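Local structure of microcin B17-processing protein McbC (Escherichia coli str. K-12 substr. MG1655, 6GRH) at residues Pro17-Ile22 / Lys197-Tyr202; Tyr191-Glu196 / Met209-Thr214. The protein is the FMN-dependent oxidoreductase of the microcin B17 synthetase, oxidising azoline rings to azoles as the inactive McbA precursor is processed into the active antibiotic peptide. One frame throughout, in Å; residues are numbered along the deposited sequence.

Contact 1 (Pro17-Ile22 / Lys197-Tyr202); sequences PEVLAI and KALFKY. With EDO (1,2-ethanediol), chain P.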
loop_
_atom_site.group_PDB
_atom_site.type_symbol
_atom_site.label_atom_id
_atom_site.label_comp_id
_atom_site.label_asym_id
_atom_site.label_seq_id
_atom_site.Cartn_x
_atom_site.Cartn_y
_atom_site.Cartn_z
ATOM N N PRO D 17 -12.757 -4.890 7.046
ATOM C CA PRO D 17 -12.762 -3.731 6.140
ATOM C C PRO D 17 -11.354 -3.252 5.760
ATOM O O PRO D 17 -11.197 -2.612 4.749
ATOM C CB PRO D 17 -13.487 -2.640 6.955
ATOM C CG PRO D 17 -13.276 -3.039 8.365
ATOM C CD PRO D 17 -13.240 -4.529 8.392
ATOM N N GLU D 18 -10.370 -3.562 6.588
ATOM C CA GLU D 18 -8.984 -3.249 6.275
ATOM C C GLU D 18 -8.499 -4.133 5.113
ATOM O O GLU D 18 -7.891 -3.641 4.167
ATOM C CB GLU D 18 -8.110 -3.432 7.510
ATOM C CG GLU D 18 -6.662 -2.975 7.331
ATOM C CD GLU D 18 -6.457 -1.471 7.521
ATOM O OE1 GLU D 18 -7.438 -0.730 7.792
ATOM O OE2 GLU D 18 -5.291 -1.016 7.423
ATOM N N VAL D 19 -8.802 -5.427 5.182
ATOM C CA VAL D 19 -8.429 -6.356 4.133
ATOM C C VAL D 19 -9.106 -5.931 2.820
ATOM O O VAL D 19 -8.451 -5.839 1.777
ATOM C CB VAL D 19 -8.803 -7.793 4.511
ATOM C CG1 VAL D 19 -8.522 -8.750 3.388
ATOM C CG2 VAL D 19 -7.998 -8.231 5.729
ATOM N N LEU D 20 -10.408 -5.670 2.884
ATOM C CA LEU D 20 -11.152 -5.283 1.702
ATOM C C LEU D 20 -10.562 -4.055 1.011
ATOM O O LEU D 20 -10.386 -4.070 -0.205
ATOM C CB LEU D 20 -12.604 -5.057 2.038
ATOM C CG LEU D 20 -13.516 -4.667 0.892
ATOM C CD1 LEU D 20 -13.537 -5.785 -0.138
ATOM C CD2 LEU D 20 -14.909 -4.425 1.452
ATOM N N ALA D 21 -10.278 -3.011 1.779
ATOM C CA ALA D 21 -9.733 -1.767 1.232
ATOM C C ALA D 21 -8.361 -1.962 0.627
ATOM O O ALA D 21 -8.105 -1.478 -0.461
ATOM C CB ALA D 21 -9.675 -0.680 2.304
ATOM N N ILE D 22 -7.494 -2.699 1.326
ATOM C CA ILE D 22 -6.143 -2.943 0.839
ATOM C C ILE D 22 -6.164 -3.748 -0.456
ATOM O O ILE D 22 -5.396 -3.439 -1.409
ATOM C CB ILE D 22 -5.269 -3.597 1.940
ATOM C CG1 ILE D 22 -4.999 -2.527 3.029
ATOM C CG2 ILE D 22 -3.964 -4.166 1.377
ATOM C CD1 ILE D 22 -4.318 -3.018 4.302
ATOM N N LYS D 197 -16.784 -12.063 -1.152
ATOM C CA LYS D 197 -16.856 -13.518 -1.197
ATOM C C LYS D 197 -15.460 -14.138 -1.316
ATOM O O LYS D 197 -15.221 -15.203 -0.752
ATOM C CB LYS D 197 -17.734 -13.998 -2.334
ATOM C CG LYS D 197 -18.061 -15.478 -2.218
ATOM C CD LYS D 197 -19.524 -15.718 -2.456
ATOM C CE LYS D 197 -19.828 -17.197 -2.555
ATOM N NZ LYS D 197 -20.094 -17.651 -3.954
ATOM N N ALA D 198 -14.546 -13.477 -2.031
ATOM C CA ALA D 198 -13.147 -13.960 -2.110
ATOM C C ALA D 198 -12.350 -13.777 -0.813
ATOM O O ALA D 198 -11.400 -14.520 -0.570
ATOM C CB ALA D 198 -12.413 -13.292 -3.264
ATOM N N LEU D 199 -12.712 -12.794 0.007
ATOM C CA LEU D 199 -11.899 -12.405 1.151
ATOM C C LEU D 199 -12.410 -12.879 2.516
ATOM O O LEU D 199 -11.625 -12.994 3.466
ATOM C CB LEU D 199 -11.726 -10.880 1.163
ATOM C CG LEU D 199 -10.993 -10.330 -0.078
ATOM C CD1 LEU D 199 -11.071 -8.815 -0.105
ATOM C CD2 LEU D 199 -9.548 -10.751 -0.104
ATOM N N PHE D 200 -13.716 -13.132 2.628
ATOM C CA PHE D 200 -14.314 -13.250 3.955
ATOM C C PHE D 200 -13.785 -14.406 4.800
ATOM O O PHE D 200 -13.698 -14.254 6.001
ATOM C CB PHE D 200 -15.847 -13.229 3.923
ATOM C CG PHE D 200 -16.487 -14.524 3.556
ATOM C CD1 PHE D 200 -16.299 -15.088 2.312
ATOM C CD2 PHE D 200 -17.328 -15.155 4.448
ATOM C CE1 PHE D 200 -16.930 -16.243 1.964
ATOM C CE2 PHE D 200 -17.956 -16.334 4.107
ATOM C CZ PHE D 200 -17.742 -16.889 2.875
ATOM N N LYS D 201 -13.428 -15.527 4.178
ATOM C CA LYS D 201 -12.908 -16.679 4.914
ATOM C C LYS D 201 -11.384 -16.679 5.114
ATOM O O LYS D 201 -10.876 -16.912 6.245
ATOM C CB LYS D 201 -13.313 -17.989 4.208
ATOM C CG LYS D 201 -12.862 -19.248 4.972
ATOM C CD LYS D 201 -13.343 -20.553 4.365
ATOM C CE LYS D 201 -12.850 -21.752 5.173
ATOM N NZ LYS D 201 -13.070 -23.008 4.439
ATOM N N TYR D 202 -10.667 -16.522 4.006
ATOM C CA TYR D 202 -9.214 -16.674 3.962
ATOM C C TYR D 202 -8.411 -15.374 3.992
ATOM O O TYR D 202 -7.162 -15.430 3.964
ATOM C CB TYR D 202 -8.821 -17.435 2.699
ATOM C CG TYR D 202 -9.398 -18.821 2.661
ATOM C CD1 TYR D 202 -9.016 -19.767 3.607
ATOM C CD2 TYR D 202 -10.336 -19.181 1.710
ATOM C CE1 TYR D 202 -9.547 -21.054 3.595
ATOM C CE2 TYR D 202 -10.873 -20.474 1.689
ATOM C CZ TYR D 202 -10.473 -21.392 2.625
ATOM O OH TYR D 202 -11.000 -22.670 2.632
HETATM C C1 EDO P . -10.972 -26.493 2.911
HETATM O O1 EDO P . -12.227 -25.823 2.962
HETATM C C2 EDO P . -10.031 -25.639 2.095
HETATM O O2 EDO P . -10.480 -25.546 0.738
#
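Tyr202 OH accepts two bonds of unequal strength: a firm one from Lys201 NZ at 2.8 Å and a weak one from O1 of a 1,2-ethanediol, 3.4 Å off. The diol, probably a leftover of crystallisation, also bonds to the backbone N of Gly124, a residue of the FMN pocket. Lys201 reaches the hydroxyl because its chain is extended, with CG anti to the backbone N (chi1 -177°), and it runs alongside the tyrosine: Lys201 CG lies 3.8 Å above the ring plane, over its centre. The ring is thus covered on one face and tied at its phenol end by the same lysine.

The contact between 17-22 and 197-202 is small, apolar helix-to-helix packing (122 Å² buried) that joins the N-terminal region to the helix after a sheet strand in the nitroreductase-family part of the chain. The Leu199 and Leu20 side chains cross at about a right angle, with CD1 of Leu199 3.9 Å from Leu20 CD1; Leu199 and Val19 slide past each other in opposite directions, with Leu199 CD2 4.2 Å from Val19 CG1. Both carboxylate oxygens of Glu18 bond to backbone nitrogens of the McbB chain. Helix 17-27 lies against one side of helix 195-199, which follows strand 187-194 without a break; Leu20 touches Phe195 and Glu196 as well as Leu199, and Val19 and Ile22 touch Tyr204 of helix 204-227.

Contact 2 (Tyr191-Glu196 / Met209-Thr214); sequences YCIIFE and MALMET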
loop_
_atom_site.group_PDB
_atom_site.type_symbol
_atom_site.label_atom_id
_atom_site.label_comp_id
_atom_site.label_asym_id
_atom_site.label_seq_id
_atom_site.Cartn_x
_atom_site.Cartn_y
_atom_site.Cartn_z
ATOM N N TYR D 191 -15.501 -12.837 -16.689
ATOM C CA TYR D 191 -15.319 -13.488 -15.402
ATOM C C TYR D 191 -15.077 -12.407 -14.367
ATOM O O TYR D 191 -14.149 -11.613 -14.531
ATOM C CB TYR D 191 -14.130 -14.460 -15.442
ATOM C CG TYR D 191 -14.255 -15.531 -16.465
ATOM C CD1 TYR D 191 -14.742 -16.795 -16.120
ATOM C CD2 TYR D 191 -13.910 -15.291 -17.816
ATOM C CE1 TYR D 191 -14.887 -17.791 -17.087
ATOM C CE2 TYR D 191 -14.025 -16.288 -18.789
ATOM C CZ TYR D 191 -14.515 -17.536 -18.418
ATOM O OH TYR D 191 -14.621 -18.537 -19.336
ATOM N N CYS D 192 -15.892 -12.389 -13.312
ATOM C CA CYS D 192 -15.883 -11.313 -12.330
ATOM C C CYS D 192 -15.691 -11.834 -10.911
ATOM O O CYS D 192 -16.294 -12.821 -10.525
ATOM C CB CYS D 192 -17.195 -10.549 -12.380
ATOM S SG CYS D 192 -17.485 -9.781 -13.989
ATOM N N ILE D 193 -14.877 -11.122 -10.147
ATOM C CA ILE D 193 -14.635 -11.417 -8.751
ATOM C C ILE D 193 -15.603 -10.623 -7.865
ATOM O O ILE D 193 -15.735 -9.410 -8.023
ATOM C CB ILE D 193 -13.185 -11.097 -8.330
ATOM C CG1 ILE D 193 -12.933 -11.569 -6.885
ATOM C CG2 ILE D 193 -12.820 -9.623 -8.482
ATOM C CD1 ILE D 193 -11.492 -11.418 -6.477
ATOM N N ILE D 194 -16.253 -11.309 -6.932
ATOM C CA ILE D 194 -16.985 -10.639 -5.861
ATOM C C ILE D 194 -16.009 -10.496 -4.699
ATOM O O ILE D 194 -15.681 -11.490 -4.051
ATOM C CB ILE D 194 -18.230 -11.443 -5.438
ATOM C CG1 ILE D 194 -19.152 -11.611 -6.639
ATOM C CG2 ILE D 194 -18.944 -10.734 -4.274
ATOM C CD1 ILE D 194 -20.372 -12.430 -6.327
ATOM N N PHE D 195 -15.568 -9.284 -4.412
ATOM C CA PHE D 195 -14.435 -9.098 -3.475
ATOM C C PHE D 195 -14.682 -9.730 -2.126
ATOM O O PHE D 195 -13.849 -10.482 -1.618
ATOM C CB PHE D 195 -14.075 -7.637 -3.282
ATOM C CG PHE D 195 -13.489 -6.993 -4.512
ATOM C CD1 PHE D 195 -12.207 -7.297 -4.925
ATOM C CD2 PHE D 195 -14.237 -6.091 -5.259
ATOM C CE1 PHE D 195 -11.659 -6.691 -6.052
ATOM C CE2 PHE D 195 -13.693 -5.481 -6.392
ATOM C CZ PHE D 195 -12.400 -5.793 -6.783
ATOM N N GLU D 196 -15.840 -9.440 -1.554
ATOM C CA GLU D 196 -16.106 -9.907 -0.199
ATOM C C GLU D 196 -16.263 -11.416 -0.110
ATOM O O GLU D 196 -15.871 -11.988 0.893
ATOM C CB GLU D 196 -17.291 -9.153 0.413
ATOM C CG GLU D 196 -16.890 -7.710 0.739
ATOM C CD GLU D 196 -17.895 -6.955 1.592
ATOM O OE1 GLU D 196 -18.317 -7.484 2.654
ATOM O OE2 GLU D 196 -18.211 -5.802 1.230
ATOM N N MET D 209 -6.426 -16.947 -4.458
ATOM C CA MET D 209 -7.261 -18.121 -4.781
ATOM C C MET D 209 -8.348 -17.798 -5.817
ATOM O O MET D 209 -8.585 -18.591 -6.739
ATOM C CB MET D 209 -7.905 -18.741 -3.513
ATOM C CG MET D 209 -6.939 -19.476 -2.556
ATOM S SD MET D 209 -7.713 -20.509 -1.265
ATOM C CE MET D 209 -6.744 -20.110 0.183
ATOM N N ALA D 210 -8.997 -16.642 -5.673
ATOM C CA ALA D 210 -10.042 -16.222 -6.619
ATOM C C ALA D 210 -9.514 -15.996 -8.055
ATOM O O ALA D 210 -10.158 -16.407 -9.028
ATOM C CB ALA D 210 -10.719 -14.973 -6.119
ATOM N N LEU D 211 -8.338 -15.378 -8.165
ATOM C CA LEU D 211 -7.692 -15.142 -9.467
ATOM C C LEU D 211 -7.282 -16.449 -10.136
ATOM O O LEU D 211 -7.523 -16.629 -11.299
ATOM C CB LEU D 211 -6.500 -14.172 -9.335
ATOM C CG LEU D 211 -6.872 -12.697 -9.506
ATOM C CD1 LEU D 211 -7.992 -12.212 -8.608
ATOM C CD2 LEU D 211 -5.656 -11.823 -9.255
ATOM N N MET D 212 -6.726 -17.381 -9.366
ATOM C CA MET D 212 -6.424 -18.700 -9.881
ATOM C C MET D 212 -7.678 -19.436 -10.346
ATOM O O MET D 212 -7.692 -20.033 -11.420
ATOM C CB MET D 212 -5.596 -19.515 -8.868
ATOM C CG MET D 212 -4.210 -18.922 -8.699
ATOM S SD MET D 212 -3.141 -19.853 -7.592
ATOM C CE MET D 212 -4.018 -19.781 -6.051
ATOM N N GLU D 213 -8.745 -19.340 -9.577
ATOM C CA GLU D 213 -9.990 -19.954 -9.952
ATOM C C GLU D 213 -10.517 -19.465 -11.287
ATOM O O GLU D 213 -10.994 -20.248 -12.074
ATOM C CB GLU D 213 -11.023 -19.746 -8.864
ATOM C CG GLU D 213 -12.392 -20.290 -9.177
ATOM C CD GLU D 213 -13.329 -20.121 -7.998
ATOM O OE1 GLU D 213 -12.859 -20.350 -6.838
ATOM O OE2 GLU D 213 -14.522 -19.758 -8.240
ATOM N N THR D 214 -10.386 -18.185 -11.543
ATOM C CA THR D 214 -10.770 -17.595 -12.827
ATOM C C THR D 214 -10.072 -18.260 -14.015
ATOM O O THR D 214 -10.700 -18.549 -15.020
ATOM C CB THR D 214 -10.485 -16.090 -12.793
ATOM O OG1 THR D 214 -11.186 -15.534 -11.666
ATOM C CG2 THR D 214 -10.937 -15.420 -14.058
#
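Thr214 CG2 meets Tyr191 at the root of its ring, 3.6 Å from Tyr191 CB and 4.1 Å from Tyr191 CG; the tyrosine side chain also packs on Met217, Tyr218 and Ala221 of helix 204-227, and its OH bonds to Gln260 of strand 254-263. In the other flat group, the Phe195 ring, one face carries Ile193 CG2 of the same segment, 4.0 Å above the plane and offset toward the rim; His27 meets this phenylalanine edge-to-face. The motif is a helix packed on an antiparallel sheet, in the core of the nitroreductase fold. Strand 191-194 and helix 209-214 run nearly antiparallel (161°), with their axes 9.3 Å apart at closest approach.

Tyr191 and Ile193, two positions apart on the strand, both turn toward the helix, whereas Cys192 between them points away. Ile193 spans the gap with an extended chain, CG1 anti to the backbone N (chi1 -174°), which brings its CD1 to 3.7 Å from Ala210 CB and to 4.2 Å from Leu211 CD1. The small alanine faces the strand here, and Leu211 also packs on its counterpart, Leu211 of the second subunit. One residue before Ala210, Met209 touches the FMN.

Thr214 turns its methyl to the strand and its hydroxyl back to its own helix: OG1 donates to Ala210 O at 3.0 Å, tilted 28° from the carbonyl plane, and Thr214 N reaches that oxygen from the opposite face.

In the fold
The two contacts lie with centres 12 Å apart on the same side of the chain's centre and share helix 195-199. Along the chain their segments alternate: 17-22, 191-196, 197-202, 209-214, so the continuous run of strand 187-194, helix 195-199 and helix 204-227 supplies three of the four. They touch, Ala198 CB lying 3.7 Å from Ala210 CB and Leu20 CD1 3.7 Å from Phe195 CB. Contact 2 lies nearer the middle of the fold, 10 Å from its centre against 22 Å for contact 1. Together they connect helix 17-27, near the N-terminus, which meets McbB and McbD, with the sheet and the FMN-lining helix at the dimer interface.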